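Local coordinates for RNA-dependent RNA Polymerase (Bombyx mori cytoplasmic polyhedrosis virus, PDB 6TZ0), which catalyses RNA-directed RNA synthesis, transcribing the double-stranded viral genome into plus strands and probably making the complementary minus strands after core assembly, at residues D91-F95 against I626-V630; C211-T215 against D737-W742; Q258-H262 against F296-R300; D749-L753 against L914-D918; L1021-E1025 against F1181-H1185. All coordinates share one frame; numbering follows the deposited sequence.

Interaction 1: D91-F95 against I626-V630; sequences DESFF and IFGQV
The ring of Phe627 lies beneath the backbone of Phe94, whose CA sits over its face, 3.7 Å from the ring centroid in a CH-pi contact. On the other face Ile626 CG2 rests over the ring centre, so the phenyl is held between a backbone CA and a methyl group. With CG beside its own backbone N (chi1 -58°), Phe627 also sends one edge toward the face of Phe95; the centroids of these two rings are 5.3 Å apart and the planes stand at 75°, a T-shaped pair in which Phe627 CE2 comes 3.7 Å from Phe95 CE2. The Phe94 ring meets Phe627 obliquely and then reaches Val630, CE1 to CG1 at 3.9 Å. Together Phe94, Phe95 and Phe627 form an aromatic cluster that joins a loop of the N-terminal region to the turn leading into strand 628-631, an outermost strand of a mixed sheet in the polymerase domain. Helix 349-356 adds cover over Phe95, and Arg500 of the neighbouring chain, viral structural protein 4, makes a cation-pi contact with Phe94. Glu92 O lies at the rim of Phe627, 3.6 Å from CD1. Because ring edges, ring faces and methyl groups do the joining, the contact depends on shape and dispersion more than on directional polar bonds.

Interaction 2: C211-T215 against D737-W742; sequences CQVGT and DRISLW
Thr215 and Trp742 join helix 206-218 to the irregular loop 737-742 in a buried helix-to-loop contact that includes a Cys sulfur-aromatic pair. Its hydrogen bonding runs as a short relay. Trp742 NE1 donates to Thr215 OG1 at 2.9 Å, nearly straight at 166° and almost in the indole plane, while Thr215 OG1 itself donates to Cys211 O, 2.7 Å away, one helical turn back. That carbonyl also accepts from Thr215 N, the two donors arriving from opposite faces of its plane. Thr215 can serve both partners because OG1 lies beside its own backbone N (chi1 -58°). The aromatic contacts belong to Cys211: its CB sits over the five-membered ring of Trp742, 4.0 Å from the centroid, and its SG stands above the same ring at a longer distance. Among polar neighbours, Gln212 NE2 approaches Asp737 OD1 to 3.1 Å, but the angle is too poor for a hydrogen bond. Helices 145-160 and 774-786 also pack on the indole, which lies about 8 Å, side chain to side chain, from Arg147 of an ATP-binding site. Apolar contact is brief: Thr215 CG2 meets Leu741 CD1 at 4.0 Å, and Leu741 CB covers the indole face turned from Cys211.

Interaction 3: Q258-H262 against F296-R300; sequences QEALH and FISLR
Two helices of the N-terminal region, 257-264 and 295-306, meet through Glu259 and Phe296, side chains that slide past each other in opposite directions. The axes of the two short segments pass 12.0 Å apart, their directions differing by 123°, and the long side chains bridge that distance. Glu259 CB lies over the centre of the Phe296 ring, 3.8 Å from its centroid in a CH-pi contact, and CA of Glu259 stands 3.6 Å from Phe296 CZ. With its CG trans to the backbone N (chi1 -176°) and the chain extended beyond, Glu259 runs along the ring, and its carboxylate finishes stacked with the phenyl, the planes only 8° apart. This brings the acid to Arg300, whose guanidinium grips a single oxygen side-on: NE reaches Glu259 OE2 at 2.7 Å and NH2 reaches the same OE2 at 2.8 Å. Both nitrogens approach from one face of the carboxylate, NE on the syn side but tilted out of the carboxylate plane, NH2 further above it, while OE2 stays in the guanidinium plane. The salt bridge would be expected to steady the negative charge of Glu259. His262 CD2 comes up to the rim of Phe296, and His262 ND1 bonds to Glu288 N. Strands 266-272 and 278-285 lie between the two helices in the chain, and helix 325-339 packs against helix 257-264 through Ala260.

Interaction 4: D749-L753 against L914-D918; sequences DIGRL and LDLID
Ile917 lays two carbons against Gly751: CG2 lies beside Gly751 O and CD1 is 3.9 Å from Gly751 CA, where glycine has no side chain. Deeper in the protein the leucines continue this close-fitting part, Leu753 CD2 meeting Leu914 CD2 at 3.9 Å, with Leu832 touching both residues and Phe792 of strand 791-795 touching Leu914 and Ile917. The loop holding Ile917 is shaped by an inverse gamma turn centred on Leu916, bridged by a weak backbone bond from Ile917 N to Asp915 O. The contact joins the loop ahead of helix 754-766 to the C-terminal region, and Leu753 lies about 7 Å, side chain to side chain, from Arg791 of an ATP-binding site. Toward solvent the contact becomes polar. Bent at chi2 (70°), Arg752 runs beside Asp915, both pointing the same way, and its NE forms a salt bridge to Asp915 OD1 at 2.7 Å. Guanidinium and carboxylate planes are nearly perpendicular, 88° apart, so the two groups are not laid flat together. At the looser, exposed end Asp749 and Asp918 come from opposite directions, their OD2 atoms 4.0 Å apart; two like charges this close would probably repel each other unless solvent or ions screen them.

Interaction 5: L1021-E1025 against F1181-H1185; sequences LYEFE and FSYLH
Phe1181 O takes the helical hydrogen bond of His1185 N at 3.0 Å, and the ring of Phe1024 comes up to the same carbonyl, its CZ 3.8 Å from that oxygen. The remaining contact is aromatic, arranged as two stacks one helical turn apart. In the first, Tyr1022 and Phe1181 lie face to face, centroids 3.8 Å apart and planes within 8° of parallel. Tyr1022 CE1 approaches Phe1181 CD1 to 3.5 Å, while the phenolic OH is hydrogen-bonded to Tyr1139 OH, which fixes the polar end of the ring. Arg873 adds a cation-pi contact to Tyr1022, and Tyr1139 meets Phe1181 edge-to-face. In the second stack Phe1024 and His1185 are offset, their centroids 4.4 Å apart and the planes at 27°. Here Phe1024 CD2 stands over the imidazole, 3.4 Å from His1185 CG. The histidine presents this face because its CG is trans to the backbone N (chi1 -179°), and NE2 makes a weak hydrogen bond to Glu859. Phe1024 CZ also leans on the backbone at Ser1182 CA, 3.6 Å away, and its CE2 lies at the edge of Tyr1022, in the plane of that ring, linking the two stacks. Tyr1022 and Phe1024, two residues apart, both point from the strand toward the helix, where Phe1181 and His1185, four apart, receive them. Helix 1174-1188 thus covers one face of a small mixed sheet at its outer strand 1022-1027, a helix-on-sheet layer of the C-terminal region, with the segments at a steep angle to each other.

In the fold
Interactions 1, 2 and 5 are buried, whereas 3 and 4 are partly open to solvent, and the chemistry follows: the two salt bridges belong to interactions 3 and 4, while aromatic packing dominates 1 and 5 and a tryptophan hydrogen bond leads in 2. Interactions 1 and 2 both tie the N-terminal region to distant later parts of the chain, and their segments alternate along it. Interaction 3, nested within both, joins two nearby helices of that region. Interactions 2 and 4 use different parts of the loop before helix 754-766, with nearest atoms about 10 Å apart. Interactions 1 and 5 lie on opposite sides of the chain's centre, their own centres about 68 Å apart.

Interaction 1: D91-F95 against I626-V630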
# COMPACT_ATOMS: atom_id res chain seq x y z
N ASP A 91 -10.74 31.61 8.44
CA ASP A 91 -9.57 31.44 9.29
C ASP A 91 -8.29 31.29 8.46
O ASP A 91 -7.20 31.47 9.00
CB ASP A 91 -9.78 30.21 10.18
CG ASP A 91 -8.91 30.22 11.42
OD1 ASP A 91 -8.17 31.20 11.65
OD2 ASP A 91 -8.99 29.25 12.20
N GLU A 92 -8.44 30.97 7.17
CA GLU A 92 -7.34 30.66 6.24
C GLU A 92 -6.46 29.53 6.76
O GLU A 92 -5.25 29.52 6.56
CB GLU A 92 -6.50 31.90 5.92
CG GLU A 92 -7.24 32.92 5.08
CD GLU A 92 -6.43 34.15 4.80
OE1 GLU A 92 -5.33 34.29 5.39
OE2 GLU A 92 -6.88 34.99 3.99
N SER A 93 -7.09 28.56 7.44
CA SER A 93 -6.38 27.40 7.93
C SER A 93 -6.27 26.32 6.87
O SER A 93 -5.35 25.49 6.93
CB SER A 93 -7.08 26.85 9.17
OG SER A 93 -8.41 26.46 8.87
N PHE A 94 -7.17 26.33 5.90
CA PHE A 94 -7.18 25.39 4.79
C PHE A 94 -8.00 26.04 3.68
O PHE A 94 -8.56 27.12 3.87
CB PHE A 94 -7.74 24.03 5.25
CG PHE A 94 -7.56 22.92 4.26
CD1 PHE A 94 -6.31 22.40 4.00
CD2 PHE A 94 -8.65 22.39 3.59
CE1 PHE A 94 -6.14 21.39 3.08
CE2 PHE A 94 -8.49 21.37 2.67
CZ PHE A 94 -7.23 20.87 2.42
N PHE A 95 -8.04 25.40 2.51
CA PHE A 95 -8.95 25.80 1.44
C PHE A 95 -10.40 25.71 1.89
O PHE A 95 -10.75 25.03 2.86
CB PHE A 95 -8.77 24.91 0.21
CG PHE A 95 -7.50 25.16 -0.53
CD1 PHE A 95 -7.37 26.25 -1.37
CD2 PHE A 95 -6.45 24.26 -0.45
CE1 PHE A 95 -6.21 26.48 -2.07
CE2 PHE A 95 -5.28 24.48 -1.15
CZ PHE A 95 -5.16 25.59 -1.97
N ILE A 626 1.86 25.68 2.38
CA ILE A 626 0.94 26.79 2.57
C ILE A 626 0.50 26.88 4.02
O ILE A 626 0.77 27.86 4.72
CB ILE A 626 -0.28 26.64 1.65
CG1 ILE A 626 0.13 26.51 0.19
CG2 ILE A 626 -1.18 27.84 1.79
CD1 ILE A 626 -1.01 26.07 -0.69
N PHE A 627 -0.18 25.83 4.50
CA PHE A 627 -0.95 25.90 5.73
C PHE A 627 -0.23 25.32 6.94
O PHE A 627 -0.77 25.38 8.05
CB PHE A 627 -2.29 25.18 5.54
CG PHE A 627 -3.10 25.73 4.42
CD1 PHE A 627 -3.75 26.95 4.55
CD2 PHE A 627 -3.24 25.03 3.24
CE1 PHE A 627 -4.51 27.45 3.51
CE2 PHE A 627 -3.99 25.53 2.20
CZ PHE A 627 -4.63 26.74 2.34
N GLY A 628 0.94 24.76 6.76
CA GLY A 628 1.68 24.21 7.89
C GLY A 628 1.45 22.71 8.05
O GLY A 628 1.94 21.93 7.27
N GLN A 629 0.68 22.34 9.08
CA GLN A 629 0.37 20.94 9.35
C GLN A 629 -1.13 20.75 9.27
O GLN A 629 -1.88 21.33 10.08
CB GLN A 629 0.91 20.51 10.71
CG GLN A 629 0.72 19.05 10.98
CD GLN A 629 1.34 18.61 12.28
OE1 GLN A 629 1.93 19.42 13.00
NE2 GLN A 629 1.22 17.33 12.59
N VAL A 630 -1.58 19.94 8.32
CA VAL A 630 -2.99 19.72 8.03
C VAL A 630 -3.35 18.31 8.47
O VAL A 630 -2.70 17.34 8.08
CB VAL A 630 -3.29 19.92 6.54
CG1 VAL A 630 -4.76 19.66 6.24
CG2 VAL A 630 -2.88 21.30 6.09

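Interaction 2: C211-T215 against D737-W742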
# COMPACT_ATOMS: atom_id res chain seq x y z
N CYS A 211 0.54 13.41 -28.24
CA CYS A 211 1.29 12.15 -28.28
C CYS A 211 0.38 10.94 -28.08
O CYS A 211 0.53 9.92 -28.76
CB CYS A 211 2.40 12.15 -27.23
SG CYS A 211 3.81 13.21 -27.59
N GLN A 212 -0.61 11.06 -27.19
CA GLN A 212 -1.53 9.95 -26.98
C GLN A 212 -2.48 9.76 -28.16
O GLN A 212 -2.80 8.62 -28.52
CB GLN A 212 -2.32 10.16 -25.69
CG GLN A 212 -3.17 8.97 -25.31
CD GLN A 212 -2.33 7.76 -24.96
OE1 GLN A 212 -1.31 7.87 -24.29
NE2 GLN A 212 -2.75 6.60 -25.43
N VAL A 213 -2.93 10.85 -28.77
CA VAL A 213 -3.82 10.72 -29.92
C VAL A 213 -3.07 10.14 -31.12
O VAL A 213 -3.60 9.30 -31.85
CB VAL A 213 -4.48 12.08 -30.24
CG1 VAL A 213 -5.26 12.04 -31.53
CG2 VAL A 213 -5.42 12.45 -29.12
N GLY A 214 -1.79 10.51 -31.28
CA GLY A 214 -0.99 9.88 -32.32
C GLY A 214 -0.68 8.43 -32.04
O GLY A 214 -0.58 7.62 -32.97
N THR A 215 -0.53 8.06 -30.77
CA THR A 215 -0.37 6.66 -30.40
C THR A 215 -1.63 5.87 -30.70
O THR A 215 -1.56 4.72 -31.16
CB THR A 215 0.00 6.56 -28.92
OG1 THR A 215 1.20 7.30 -28.69
CG2 THR A 215 0.24 5.13 -28.50
N ASP A 737 -5.70 2.43 -23.43
CA ASP A 737 -5.46 3.80 -23.02
C ASP A 737 -5.19 3.90 -21.52
O ASP A 737 -5.25 5.00 -20.95
CB ASP A 737 -6.65 4.67 -23.43
CG ASP A 737 -6.26 6.12 -23.65
OD1 ASP A 737 -5.09 6.47 -23.41
OD2 ASP A 737 -7.12 6.89 -24.10
N ARG A 738 -4.88 2.79 -20.88
CA ARG A 738 -4.42 2.77 -19.50
C ARG A 738 -2.91 2.63 -19.40
O ARG A 738 -2.37 2.65 -18.29
CB ARG A 738 -5.10 1.62 -18.75
CG ARG A 738 -6.60 1.74 -18.71
CD ARG A 738 -7.00 2.92 -17.87
NE ARG A 738 -6.58 2.74 -16.49
CZ ARG A 738 -7.34 2.21 -15.55
NH1 ARG A 738 -6.88 2.08 -14.31
NH2 ARG A 738 -8.58 1.84 -15.84
N ILE A 739 -2.23 2.49 -20.53
CA ILE A 739 -0.78 2.38 -20.59
C ILE A 739 -0.26 3.63 -21.28
O ILE A 739 -0.63 3.91 -22.43
CB ILE A 739 -0.35 1.12 -21.33
CG1 ILE A 739 -0.84 -0.11 -20.57
CG2 ILE A 739 1.16 1.09 -21.50
CD1 ILE A 739 -0.79 -1.34 -21.38
N SER A 740 0.61 4.36 -20.60
CA SER A 740 1.14 5.62 -21.11
C SER A 740 2.58 5.40 -21.52
O SER A 740 3.45 5.17 -20.67
CB SER A 740 1.04 6.72 -20.07
OG SER A 740 1.48 7.95 -20.61
N LEU A 741 2.85 5.50 -22.82
CA LEU A 741 4.20 5.41 -23.33
C LEU A 741 5.00 6.70 -23.12
O LEU A 741 6.18 6.73 -23.46
CB LEU A 741 4.18 5.07 -24.82
CG LEU A 741 3.61 3.73 -25.26
CD1 LEU A 741 3.57 3.65 -26.77
CD2 LEU A 741 4.43 2.59 -24.69
N TRP A 742 4.39 7.75 -22.58
CA TRP A 742 4.99 9.08 -22.66
C TRP A 742 5.07 9.81 -21.33
O TRP A 742 5.91 10.71 -21.21
CB TRP A 742 4.21 9.95 -23.66
CG TRP A 742 4.06 9.27 -25.00
CD1 TRP A 742 2.91 8.74 -25.52
CD2 TRP A 742 5.10 8.96 -25.93
NE1 TRP A 742 3.16 8.17 -26.74
CE2 TRP A 742 4.50 8.29 -27.01
CE3 TRP A 742 6.47 9.21 -25.96
CZ2 TRP A 742 5.23 7.86 -28.11
CZ3 TRP A 742 7.19 8.79 -27.05
CH2 TRP A 742 6.58 8.12 -28.11

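Interaction 3: Q258-H262 against F296-R300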
# COMPACT_ATOMS: atom_id res chain seq x y z
N GLN A 258 -23.39 -0.95 -23.48
CA GLN A 258 -24.39 -1.94 -23.12
C GLN A 258 -25.67 -1.73 -23.92
O GLN A 258 -26.27 -2.69 -24.41
CB GLN A 258 -24.63 -1.86 -21.62
CG GLN A 258 -25.43 -2.98 -21.03
CD GLN A 258 -25.47 -2.89 -19.54
OE1 GLN A 258 -24.99 -1.92 -18.96
NE2 GLN A 258 -26.01 -3.90 -18.89
N GLU A 259 -26.08 -0.47 -24.11
CA GLU A 259 -27.23 -0.18 -24.96
C GLU A 259 -26.94 -0.47 -26.42
O GLU A 259 -27.82 -0.94 -27.15
CB GLU A 259 -27.64 1.28 -24.78
CG GLU A 259 -28.88 1.67 -25.54
CD GLU A 259 -29.25 3.11 -25.33
OE1 GLU A 259 -28.54 3.79 -24.56
OE2 GLU A 259 -30.24 3.57 -25.93
N ALA A 260 -25.71 -0.19 -26.87
CA ALA A 260 -25.34 -0.51 -28.25
C ALA A 260 -25.38 -2.01 -28.51
O ALA A 260 -25.93 -2.46 -29.53
CB ALA A 260 -23.95 0.04 -28.55
N LEU A 261 -24.85 -2.80 -27.58
CA LEU A 261 -24.84 -4.24 -27.72
C LEU A 261 -26.24 -4.83 -27.55
O LEU A 261 -26.53 -5.89 -28.11
CB LEU A 261 -23.87 -4.84 -26.71
CG LEU A 261 -23.39 -6.27 -26.86
CD1 LEU A 261 -22.53 -6.41 -28.10
CD2 LEU A 261 -22.61 -6.64 -25.63
N HIS A 262 -27.10 -4.16 -26.78
CA HIS A 262 -28.52 -4.50 -26.76
C HIS A 262 -29.16 -4.32 -28.13
O HIS A 262 -29.86 -5.21 -28.62
CB HIS A 262 -29.25 -3.65 -25.73
CG HIS A 262 -30.74 -3.74 -25.81
ND1 HIS A 262 -31.44 -4.85 -25.40
CD2 HIS A 262 -31.66 -2.86 -26.27
CE1 HIS A 262 -32.73 -4.65 -25.59
NE2 HIS A 262 -32.89 -3.45 -26.12
N PHE A 296 -31.36 2.92 -19.27
CA PHE A 296 -30.99 3.56 -20.53
C PHE A 296 -31.60 4.94 -20.66
O PHE A 296 -30.99 5.81 -21.28
CB PHE A 296 -31.41 2.68 -21.72
CG PHE A 296 -30.64 1.39 -21.85
CD1 PHE A 296 -29.47 1.16 -21.13
CD2 PHE A 296 -31.08 0.40 -22.71
CE1 PHE A 296 -28.78 -0.02 -21.26
CE2 PHE A 296 -30.39 -0.78 -22.85
CZ PHE A 296 -29.24 -1.00 -22.11
N ILE A 297 -32.77 5.17 -20.05
CA ILE A 297 -33.43 6.47 -20.13
C ILE A 297 -32.61 7.54 -19.40
O ILE A 297 -32.36 8.63 -19.93
CB ILE A 297 -34.85 6.37 -19.56
CG1 ILE A 297 -35.72 5.49 -20.46
CG2 ILE A 297 -35.48 7.73 -19.37
CD1 ILE A 297 -37.04 5.13 -19.87
N SER A 298 -32.18 7.22 -18.18
CA SER A 298 -31.36 8.14 -17.40
C SER A 298 -30.01 8.37 -18.06
O SER A 298 -29.51 9.50 -18.07
CB SER A 298 -31.20 7.61 -15.98
OG SER A 298 -30.37 8.46 -15.22
N LEU A 299 -29.43 7.32 -18.65
CA LEU A 299 -28.15 7.49 -19.33
C LEU A 299 -28.28 8.34 -20.60
O LEU A 299 -27.40 9.16 -20.88
CB LEU A 299 -27.52 6.13 -19.64
CG LEU A 299 -26.54 5.57 -18.61
CD1 LEU A 299 -27.17 5.23 -17.28
CD2 LEU A 299 -25.88 4.33 -19.18
N ARG A 300 -29.37 8.19 -21.35
CA ARG A 300 -29.60 9.02 -22.54
C ARG A 300 -29.79 10.49 -22.17
O ARG A 300 -29.21 11.37 -22.81
CB ARG A 300 -30.83 8.53 -23.30
CG ARG A 300 -30.66 7.26 -24.09
CD ARG A 300 -32.04 6.77 -24.47
NE ARG A 300 -32.04 5.44 -25.06
CZ ARG A 300 -33.14 4.73 -25.29
NH1 ARG A 300 -34.32 5.23 -24.97
NH2 ARG A 300 -33.05 3.52 -25.83

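Interaction 4: D749-L753 against L914-D918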
# COMPACT_ATOMS: atom_id res chain seq x y z
N ASP A 749 15.64 11.04 -13.96
CA ASP A 749 16.62 10.85 -15.02
C ASP A 749 16.83 9.36 -15.27
O ASP A 749 16.61 8.51 -14.41
CB ASP A 749 17.94 11.54 -14.67
CG ASP A 749 18.51 11.11 -13.32
OD1 ASP A 749 17.82 10.39 -12.56
OD2 ASP A 749 19.66 11.49 -13.02
N ILE A 750 17.28 9.04 -16.48
CA ILE A 750 17.41 7.65 -16.89
C ILE A 750 18.82 7.16 -16.62
O ILE A 750 19.03 6.20 -15.87
CB ILE A 750 17.02 7.45 -18.37
CG1 ILE A 750 15.51 7.64 -18.57
CG2 ILE A 750 17.44 6.08 -18.85
CD1 ILE A 750 15.07 9.05 -18.96
N GLY A 751 19.81 7.81 -17.23
CA GLY A 751 21.18 7.40 -17.06
C GLY A 751 21.57 6.19 -17.89
O GLY A 751 22.27 6.33 -18.90
N ARG A 752 21.09 5.01 -17.49
CA ARG A 752 21.68 3.76 -17.99
C ARG A 752 21.27 3.47 -19.43
O ARG A 752 22.09 2.99 -20.22
CB ARG A 752 21.28 2.61 -17.07
CG ARG A 752 21.89 1.28 -17.45
CD ARG A 752 23.38 1.24 -17.18
NE ARG A 752 23.96 -0.02 -17.62
CZ ARG A 752 24.02 -1.13 -16.88
NH1 ARG A 752 23.52 -1.13 -15.65
NH2 ARG A 752 24.56 -2.23 -17.38
N LEU A 753 19.99 3.68 -19.76
CA LEU A 753 19.41 3.72 -21.11
C LEU A 753 19.33 2.35 -21.78
O LEU A 753 18.69 2.20 -22.83
CB LEU A 753 20.16 4.76 -21.97
CG LEU A 753 19.76 5.23 -23.36
CD1 LEU A 753 20.09 6.68 -23.51
CD2 LEU A 753 20.54 4.46 -24.40
N LEU A 914 28.34 3.27 -21.97
CA LEU A 914 27.02 3.69 -21.51
C LEU A 914 26.74 3.35 -20.05
O LEU A 914 25.60 3.53 -19.61
CB LEU A 914 25.93 3.08 -22.40
CG LEU A 914 25.41 3.95 -23.54
CD1 LEU A 914 26.47 4.33 -24.54
CD2 LEU A 914 24.28 3.21 -24.24
N ASP A 915 27.73 2.87 -19.30
CA ASP A 915 27.57 2.73 -17.86
C ASP A 915 28.07 3.97 -17.14
O ASP A 915 27.63 4.24 -16.01
CB ASP A 915 28.34 1.51 -17.36
CG ASP A 915 27.78 0.22 -17.91
OD1 ASP A 915 26.57 0.18 -18.22
OD2 ASP A 915 28.54 -0.77 -18.01
N LEU A 916 28.97 4.73 -17.76
CA LEU A 916 29.61 5.88 -17.13
C LEU A 916 28.60 7.02 -17.08
O LEU A 916 28.52 7.86 -17.97
CB LEU A 916 30.87 6.28 -17.89
CG LEU A 916 31.98 5.23 -17.90
CD1 LEU A 916 33.12 5.68 -18.80
CD2 LEU A 916 32.48 4.96 -16.49
N ILE A 917 27.81 7.03 -16.01
CA ILE A 917 26.78 8.03 -15.79
C ILE A 917 27.02 8.68 -14.44
O ILE A 917 27.89 8.28 -13.67
CB ILE A 917 25.36 7.43 -15.85
CG1 ILE A 917 25.21 6.35 -14.78
CG2 ILE A 917 25.07 6.88 -17.23
CD1 ILE A 917 23.80 5.86 -14.59
N ASP A 918 26.22 9.71 -14.15
CA ASP A 918 26.25 10.30 -12.82
C ASP A 918 25.60 9.37 -11.81
O ASP A 918 24.68 8.61 -12.13
CB ASP A 918 25.56 11.67 -12.83
CG ASP A 918 24.17 11.63 -13.45
OD1 ASP A 918 23.78 10.59 -14.02
OD2 ASP A 918 23.47 12.66 -13.38

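Interaction 5: L1021-E1025 against F1181-H1185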
# COMPACT_ATOMS: atom_id res chain seq x y z
N LEU A 1021 22.99 -21.57 -36.08
CA LEU A 1021 23.09 -21.87 -37.51
C LEU A 1021 22.06 -22.93 -37.89
O LEU A 1021 22.35 -24.12 -38.03
CB LEU A 1021 24.51 -22.30 -37.86
CG LEU A 1021 25.57 -21.27 -37.49
CD1 LEU A 1021 26.95 -21.73 -37.88
CD2 LEU A 1021 25.25 -19.95 -38.12
N TYR A 1022 20.83 -22.47 -38.06
CA TYR A 1022 19.73 -23.33 -38.48
C TYR A 1022 18.76 -22.52 -39.32
O TYR A 1022 18.55 -21.33 -39.08
CB TYR A 1022 19.02 -23.96 -37.27
CG TYR A 1022 18.37 -23.00 -36.30
CD1 TYR A 1022 19.07 -22.47 -35.24
CD2 TYR A 1022 17.03 -22.67 -36.42
CE1 TYR A 1022 18.48 -21.60 -34.35
CE2 TYR A 1022 16.43 -21.80 -35.54
CZ TYR A 1022 17.16 -21.28 -34.50
OH TYR A 1022 16.54 -20.43 -33.63
N GLU A 1023 18.16 -23.18 -40.31
CA GLU A 1023 17.21 -22.53 -41.20
C GLU A 1023 16.03 -23.43 -41.49
O GLU A 1023 16.00 -24.60 -41.12
CB GLU A 1023 17.87 -22.08 -42.51
CG GLU A 1023 18.52 -20.72 -42.39
CD GLU A 1023 17.48 -19.63 -42.21
OE1 GLU A 1023 16.39 -19.75 -42.81
OE2 GLU A 1023 17.72 -18.68 -41.44
N PHE A 1024 15.04 -22.85 -42.17
CA PHE A 1024 13.74 -23.46 -42.38
C PHE A 1024 13.33 -23.23 -43.82
O PHE A 1024 13.20 -22.09 -44.26
CB PHE A 1024 12.70 -22.87 -41.43
CG PHE A 1024 12.90 -23.27 -40.00
CD1 PHE A 1024 12.38 -24.45 -39.52
CD2 PHE A 1024 13.65 -22.47 -39.16
CE1 PHE A 1024 12.57 -24.82 -38.21
CE2 PHE A 1024 13.86 -22.84 -37.85
CZ PHE A 1024 13.32 -24.01 -37.38
N GLU A 1025 13.11 -24.32 -44.55
CA GLU A 1025 12.69 -24.25 -45.94
C GLU A 1025 11.19 -24.48 -46.03
O GLU A 1025 10.60 -25.20 -45.22
CB GLU A 1025 13.44 -25.27 -46.79
CG GLU A 1025 14.92 -25.01 -46.86
CD GLU A 1025 15.65 -26.02 -47.71
OE1 GLU A 1025 15.00 -26.99 -48.16
OE2 GLU A 1025 16.86 -25.85 -47.93
N PHE A 1181 13.86 -24.30 -31.49
CA PHE A 1181 14.22 -23.70 -32.78
C PHE A 1181 12.99 -23.43 -33.63
O PHE A 1181 12.76 -22.29 -34.08
CB PHE A 1181 15.15 -24.63 -33.57
CG PHE A 1181 16.56 -24.67 -33.06
CD1 PHE A 1181 17.00 -23.82 -32.07
CD2 PHE A 1181 17.46 -25.56 -33.62
CE1 PHE A 1181 18.30 -23.87 -31.63
CE2 PHE A 1181 18.76 -25.61 -33.19
CZ PHE A 1181 19.18 -24.76 -32.20
N SER A 1182 12.16 -24.45 -33.82
CA SER A 1182 10.95 -24.32 -34.63
C SER A 1182 9.95 -23.35 -34.00
O SER A 1182 9.35 -22.53 -34.71
CB SER A 1182 10.33 -25.69 -34.83
OG SER A 1182 9.93 -26.23 -33.59
N TYR A 1183 9.80 -23.38 -32.68
CA TYR A 1183 8.82 -22.54 -31.99
C TYR A 1183 9.17 -21.07 -32.08
O TYR A 1183 8.32 -20.23 -32.42
CB TYR A 1183 8.72 -22.99 -30.54
CG TYR A 1183 7.80 -22.18 -29.66
CD1 TYR A 1183 6.43 -22.26 -29.80
CD2 TYR A 1183 8.31 -21.37 -28.66
CE1 TYR A 1183 5.59 -21.54 -28.99
CE2 TYR A 1183 7.48 -20.65 -27.85
CZ TYR A 1183 6.13 -20.74 -28.02
OH TYR A 1183 5.29 -20.02 -27.21
N LEU A 1184 10.43 -20.73 -31.80
CA LEU A 1184 10.87 -19.34 -31.87
C LEU A 1184 10.89 -18.83 -33.31
O LEU A 1184 10.60 -17.65 -33.53
CB LEU A 1184 12.24 -19.20 -31.22
CG LEU A 1184 12.34 -18.88 -29.73
CD1 LEU A 1184 11.77 -19.95 -28.85
CD2 LEU A 1184 13.79 -18.73 -29.41
N HIS A 1185 11.20 -19.69 -34.29
CA HIS A 1185 11.13 -19.24 -35.67
C HIS A 1185 9.70 -18.99 -36.12
O HIS A 1185 9.45 -18.06 -36.89
CB HIS A 1185 11.80 -20.24 -36.60
CG HIS A 1185 11.78 -19.83 -38.04
ND1 HIS A 1185 10.77 -20.18 -38.90
CD2 HIS A 1185 12.65 -19.07 -38.76
CE1 HIS A 1185 11.01 -19.67 -40.10
NE2 HIS A 1185 12.14 -19.00 -40.04